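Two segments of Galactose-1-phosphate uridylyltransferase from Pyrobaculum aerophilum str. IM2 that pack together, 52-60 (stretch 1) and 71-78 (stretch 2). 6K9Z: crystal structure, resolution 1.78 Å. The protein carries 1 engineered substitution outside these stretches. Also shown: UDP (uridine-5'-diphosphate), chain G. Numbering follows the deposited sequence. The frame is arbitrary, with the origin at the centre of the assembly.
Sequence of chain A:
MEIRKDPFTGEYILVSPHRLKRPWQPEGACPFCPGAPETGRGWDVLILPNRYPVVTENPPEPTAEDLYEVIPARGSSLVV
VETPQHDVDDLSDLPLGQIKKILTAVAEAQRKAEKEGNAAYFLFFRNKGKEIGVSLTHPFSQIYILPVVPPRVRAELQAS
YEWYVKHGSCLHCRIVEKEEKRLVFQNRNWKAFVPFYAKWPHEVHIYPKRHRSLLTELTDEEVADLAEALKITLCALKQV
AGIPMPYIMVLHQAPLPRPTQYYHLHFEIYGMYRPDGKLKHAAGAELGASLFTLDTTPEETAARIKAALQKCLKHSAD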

ATOM      1  N   TYR A  52       4.774  22.317   1.913  1.00 31.01           N
ATOM      2  CA  TYR A  52       4.766  21.712   0.556  1.00 31.61           C
ATOM      3  C   TYR A  52       3.399  21.051   0.373  1.00 27.81           C
ATOM      4  O   TYR A  52       3.276  19.843   0.618  1.00 26.79           O
ATOM      5  N   PRO A  53       2.415  21.835  -0.073  1.00 25.84           N
ATOM      6  CA  PRO A  53       1.055  21.324  -0.171  1.00 24.06           C
ATOM      7  C   PRO A  53       0.782  20.516  -1.438  1.00 23.56           C
ATOM      8  O   PRO A  53       1.179  20.927  -2.524  1.00 24.64           O
ATOM      9  N   VAL A  54       0.242  19.310  -1.242  1.00 22.94           N
ATOM     10  CA  VAL A  54      -0.162  18.384  -2.343  1.00 23.83           C
ATOM     11  C   VAL A  54      -1.370  18.986  -3.066  1.00 23.81           C
ATOM     12  O   VAL A  54      -1.554  18.705  -4.260  1.00 24.51           O
ATOM     13  N   VAL A  55      -2.202  19.714  -2.315  1.00 22.56           N
ATOM     14  CA  VAL A  55      -3.400  20.415  -2.862  1.00 22.89           C
ATOM     15  C   VAL A  55      -3.386  21.860  -2.343  1.00 24.21           C
ATOM     16  O   VAL A  55      -2.886  22.083  -1.229  1.00 23.23           O
ATOM     17  N   THR A  56      -3.901  22.801  -3.139  1.00 24.83           N
ATOM     18  CA  THR A  56      -3.948  24.232  -2.739  1.00 26.56           C
ATOM     19  C   THR A  56      -5.264  24.871  -3.190  1.00 27.11           C
ATOM     20  O   THR A  56      -5.947  24.301  -4.054  1.00 26.25           O
ATOM     21  N   GLU A  57      -5.591  26.015  -2.590  1.00 28.62           N
ATOM     22  CA  GLU A  57      -6.819  26.782  -2.912  1.00 31.06           C
ATOM     23  C   GLU A  57      -6.759  27.248  -4.371  1.00 30.01           C
ATOM     24  O   GLU A  57      -7.828  27.367  -4.987  1.00 31.48           O
ATOM     25  N   ASN A  58      -5.562  27.548  -4.881  1.00 29.50           N
ATOM     26  CA  ASN A  58      -5.454  28.081  -6.264  1.00 31.05           C
ATOM     27  C   ASN A  58      -4.482  27.230  -7.093  1.00 29.51           C
ATOM     28  O   ASN A  58      -3.381  27.718  -7.403  1.00 29.88           O
ATOM     29  N   PRO A  59      -4.895  26.009  -7.440  1.00 28.41           N
ATOM     30  CA  PRO A  59      -4.061  25.109  -8.241  1.00 27.81           C
ATOM     31  C   PRO A  59      -3.994  25.561  -9.706  1.00 28.93           C
ATOM     32  O   PRO A  59      -4.953  26.124 -10.189  1.00 29.04           O
ATOM     33  N   PRO A  60      -2.869  25.296 -10.372  1.00 29.07           N
ATOM     34  CA  PRO A  60      -2.743  25.657 -11.778  1.00 30.63           C
ATOM     35  C   PRO A  60      -3.606  24.749 -12.679  1.00 31.22           C
ATOM     36  O   PRO A  60      -4.171  23.723 -12.228  1.00 29.04           O
ATOM     37  N   ILE A  71      -7.291  16.202 -12.909  1.00 25.83           N
ATOM     38  CA  ILE A  71      -8.203  17.182 -12.254  1.00 27.95           C
ATOM     39  C   ILE A  71      -7.363  18.177 -11.452  1.00 25.81           C
ATOM     40  O   ILE A  71      -6.255  17.816 -11.015  1.00 23.78           O
ATOM     41  N   PRO A  72      -7.892  19.384 -11.259  1.00 26.15           N
ATOM     42  CA  PRO A  72      -7.153  20.397 -10.515  1.00 25.55           C
ATOM     43  C   PRO A  72      -6.903  19.925  -9.075  1.00 24.73           C
ATOM     44  O   PRO A  72      -7.776  19.339  -8.479  1.00 25.07           O
ATOM     45  N   ALA A  73      -5.693  20.185  -8.588  1.00 23.37           N
ATOM     46  CA  ALA A  73      -5.235  19.855  -7.214  1.00 22.03           C
ATOM     47  C   ALA A  73      -5.796  20.898  -6.257  1.00 22.22           C
ATOM     48  O   ALA A  73      -5.053  21.588  -5.525  1.00 22.07           O
ATOM     49  N   ARG A  74      -7.120  20.972  -6.221  1.00 23.30           N
ATOM     50  CA  ARG A  74      -7.869  21.986  -5.450  1.00 24.81           C
ATOM     51  C   ARG A  74      -8.201  21.434  -4.057  1.00 23.42           C
ATOM     52  O   ARG A  74      -8.879  20.390  -3.973  1.00 22.25           O
ATOM     53  N   GLY A  75      -7.783  22.149  -3.021  1.00 22.79           N
ATOM     54  CA  GLY A  75      -7.936  21.699  -1.632  1.00 22.17           C
ATOM     55  C   GLY A  75      -6.980  22.378  -0.688  1.00 22.12           C
ATOM     56  O   GLY A  75      -6.565  23.524  -0.961  1.00 22.50           O
ATOM     57  N   SER A  76      -6.771  21.757   0.466  1.00 21.75           N
ATOM     58  CA  SER A  76      -5.887  22.269   1.535  1.00 22.26           C
ATOM     59  C   SER A  76      -5.106  21.085   2.057  1.00 21.01           C
ATOM     60  O   SER A  76      -5.688  19.977   2.207  1.00 19.84           O
ATOM     61  N   SER A  77      -3.848  21.327   2.355  1.00 20.10           N
ATOM     62  CA  SER A  77      -2.970  20.361   3.057  1.00 19.74           C
ATOM     63  C   SER A  77      -2.501  21.054   4.335  1.00 19.21           C
ATOM     64  O   SER A  77      -1.940  22.158   4.230  1.00 20.74           O
ATOM     65  N   LEU A  78      -2.898  20.490   5.481  1.00 18.56           N
ATOM     66  CA  LEU A  78      -2.732  21.096   6.807  1.00 18.65           C
ATOM     67  C   LEU A  78      -1.907  20.167   7.703  1.00 18.16           C
ATOM     68  O   LEU A  78      -1.994  18.940   7.584  1.00 17.42           O
TER

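Where an irregular segment packs against a loop that leads into a strand, few backbone groups pair directly, and water satisfies several of the others; this contact in a uridylyltransferase is a worked example. A single bridge joins the backbones: Thr56 N donates to Ala73 O (2.9 Å), and Gly75 N donates to Thr56 O (3.0 Å). Beyond it, waters take over. One accepts from Ser77 N (2.9 Å) and donates to Val55 O (2.9 Å), spanning a gap in which those two atoms lie 3.8 Å apart. Another accepts from Ala73 N (3.0 Å) and donates to Pro60 O (2.7 Å). A third accepts from Val54 N (3.1 Å) and from OG of Ser77, a t rotamer (2.7 Å), while donating to Tyr52 O (2.8 Å) and to UDP O2B (2.7 Å), so the contact is tied to the nucleotide. Val54 O is left without a partner, facing Ala73 CB at 3.8 Å.

Val55, chi1 m, points toward stretch 2, its CG1 4.2 Å from Ala73 CB and its CG2 3.8 Å from Gly75 C. Pro59 also points in, its CG 3.9 Å from Pro72 CB. Arg74 and Glu57, both t at chi1, start away, yet their ends converge in a salt bridge whose hydrogen bond, NH2 of Arg74 to OE2 of Glu57, is weak at 3.4 Å.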

ATOM      1  CB  TYR A  52       5.910  20.706   0.431  1.00 34.92           C
ATOM      2  CG  TYR A  52       7.236  21.251   0.895  1.00 40.96           C
ATOM      3  CD1 TYR A  52       7.963  22.120   0.100  1.00 44.52           C
ATOM      4  CD2 TYR A  52       7.748  20.927   2.139  1.00 43.41           C
ATOM      5  CE1 TYR A  52       9.174  22.640   0.521  1.00 47.68           C
ATOM      6  CE2 TYR A  52       8.960  21.435   2.575  1.00 47.77           C
ATOM      7  CZ  TYR A  52       9.673  22.296   1.762  1.00 49.61           C
ATOM      8  OH  TYR A  52      10.866  22.808   2.181  1.00 55.21           O
ATOM      9  CB  PRO A  53       0.205  22.588  -0.157  1.00 24.56           C
ATOM     10  CG  PRO A  53       1.082  23.653  -0.740  1.00 26.02           C
ATOM     11  CD  PRO A  53       2.502  23.270  -0.363  1.00 26.81           C
ATOM     12  CB  VAL A  54      -0.417  16.953  -1.837  1.00 23.91           C
ATOM     13  CG1 VAL A  54       0.883  16.264  -1.462  1.00 25.34           C
ATOM     14  CG2 VAL A  54      -1.398  16.926  -0.677  1.00 23.61           C
ATOM     15  CB  VAL A  55      -4.704  19.688  -2.480  1.00 23.16           C
ATOM     16  CG1 VAL A  55      -4.951  18.471  -3.356  1.00 23.51           C
ATOM     17  CG2 VAL A  55      -4.721  19.303  -1.010  1.00 23.66           C
ATOM     18  CB  THR A  56      -2.771  25.053  -3.286  1.00 30.21           C
ATOM     19  OG1 THR A  56      -2.298  24.487  -4.507  1.00 33.54           O
ATOM     20  CG2 THR A  56      -1.633  25.188  -2.300  1.00 32.33           C
ATOM     21  CB  GLU A  57      -6.965  27.971  -1.963  1.00 35.39           C
ATOM     22  CG  GLU A  57      -8.218  28.784  -2.212  1.00 41.83           C
ATOM     23  CD  GLU A  57      -9.481  28.205  -1.599  1.00 45.83           C
ATOM     24  OE1 GLU A  57      -9.400  27.105  -1.022  1.00 49.22           O
ATOM     25  OE2 GLU A  57     -10.540  28.852  -1.710  1.00 51.36           O
ATOM     26  CB  ASN A  58      -4.992  29.538  -6.228  1.00 33.62           C
ATOM     27  CG  ASN A  58      -4.760  30.120  -7.603  1.00 36.57           C
ATOM     28  OD1 ASN A  58      -5.535  29.873  -8.518  1.00 40.17           O
ATOM     29  ND2 ASN A  58      -3.698  30.892  -7.751  1.00 37.97           N
ATOM     30  CB  PRO A  59      -4.825  23.786  -8.163  1.00 27.04           C
ATOM     31  CG  PRO A  59      -6.255  24.224  -8.245  1.00 27.49           C
ATOM     32  CD  PRO A  59      -6.283  25.530  -7.479  1.00 28.39           C
ATOM     33  CB  PRO A  60      -1.250  25.487 -12.063  1.00 30.93           C
ATOM     34  CG  PRO A  60      -0.871  24.378 -11.116  1.00 29.24           C
ATOM     35  CD  PRO A  60      -1.692  24.569  -9.868  1.00 28.27           C
ATOM     36  CB  ILE A  71      -9.260  16.476 -11.384  1.00 30.02           C
ATOM     37  CG1 ILE A  71      -8.632  15.727 -10.209  1.00 28.67           C
ATOM     38  CG2 ILE A  71     -10.140  15.564 -12.223  1.00 31.59           C
ATOM     39  CD1 ILE A  71      -9.624  15.365  -9.133  1.00 30.71           C
ATOM     40  CB  PRO A  72      -8.069  21.629 -10.539  1.00 27.43           C
ATOM     41  CG  PRO A  72      -8.837  21.467 -11.820  1.00 28.88           C
ATOM     42  CD  PRO A  72      -9.067  19.973 -11.907  1.00 27.73           C
ATOM     43  CB  ALA A  73      -3.748  19.783  -7.174  1.00 21.25           C
ATOM     44  CB  ARG A  74      -9.156  22.350  -6.199  1.00 28.10           C
ATOM     45  CG  ARG A  74     -10.055  23.353  -5.502  1.00 31.31           C
ATOM     46  CD  ARG A  74      -9.333  24.599  -5.066  1.00 34.52           C
ATOM     47  NE  ARG A  74     -10.218  25.571  -4.414  1.00 37.87           N
ATOM     48  CZ  ARG A  74     -11.027  26.388  -5.057  1.00 41.23           C
ATOM     49  NH1 ARG A  74     -11.066  26.367  -6.375  1.00 44.74           N
ATOM     50  NH2 ARG A  74     -11.800  27.220  -4.393  1.00 44.96           N
ATOM     51  CB  SER A  76      -6.613  22.924   2.681  1.00 24.09           C
ATOM     52  OG  SER A  76      -7.514  23.873   2.212  1.00 27.77           O
ATOM     53  CB  SER A  77      -1.857  19.942   2.207  1.00 19.27           C
ATOM     54  OG  SER A  77      -0.980  19.150   2.971  1.00 19.58           O
ATOM     55  CB  LEU A  78      -4.110  21.366   7.420  1.00 19.33           C
ATOM     56  CG  LEU A  78      -5.070  22.245   6.616  1.00 20.04           C
ATOM     57  CD1 LEU A  78      -6.429  22.287   7.338  1.00 21.10           C
ATOM     58  CD2 LEU A  78      -4.532  23.625   6.427  1.00 21.63           C
TER
HETATM   59  N1  UDP G 405       6.237  20.105   6.892  1.00 50.53           N
HETATM   60  C2  UDP G 405       5.850  21.452   6.894  1.00 52.26           C
HETATM   61  N3  UDP G 405       6.736  22.421   7.098  1.00 57.61           N
HETATM   62  C4  UDP G 405       8.005  22.114   7.261  1.00 56.78           C
HETATM   63  C5  UDP G 405       8.442  20.818   7.240  1.00 54.31           C
HETATM   64  C6  UDP G 405       7.515  19.826   7.038  1.00 53.88           C
HETATM   65  O2  UDP G 405       4.715  21.808   6.759  1.00 48.25           O
HETATM   66  O4  UDP G 405       8.817  23.000   7.454  1.00 61.04           O
HETATM   67  C1' UDP G 405       5.338  19.001   6.621  1.00 47.06           C
HETATM   68  C2' UDP G 405       5.933  18.447   5.327  1.00 46.67           C
HETATM   69  O2' UDP G 405       5.871  19.242   4.163  1.00 41.24           O
HETATM   70  C3' UDP G 405       5.207  17.150   5.151  1.00 40.06           C
HETATM   71  C4' UDP G 405       5.111  16.674   6.535  1.00 46.27           C
HETATM   72  O4' UDP G 405       5.446  17.795   7.364  1.00 46.95           O
HETATM   73  O3' UDP G 405       3.963  17.249   4.546  1.00 40.37           O
HETATM   74  C5' UDP G 405       6.092  15.525   6.392  1.00 54.67           C
HETATM   75  O5' UDP G 405       5.618  14.522   5.455  1.00 63.43           O
HETATM   76  PA  UDP G 405       5.529  14.445   3.810  1.00 71.02           P
HETATM   77  O1A UDP G 405       6.683  15.125   3.107  1.00 68.71           O
HETATM   78  O2A UDP G 405       5.628  12.980   3.525  1.00 62.26           O
HETATM   79  O3A UDP G 405       4.063  15.049   3.421  1.00 38.42           O
HETATM   80  PB  UDP G 405       3.394  15.571   2.117  1.00 21.82           P
HETATM   81  O1B UDP G 405       4.224  16.664   1.843  1.00 41.19           O
HETATM   82  O2B UDP G 405       1.994  15.906   2.419  1.00 24.22           O
HETATM   83  O3B UDP G 405       3.547  14.574   1.127  1.00 35.69           O
HETATM   84  O   HOH W   1       1.126  18.307   1.564  1.00 17.89           O
HETATM   85  O   HOH W   2      -2.892  23.737   1.109  1.00 25.09           O
HETATM   86  O   HOH W   3      -3.971  21.526 -10.674  1.00 18.21           O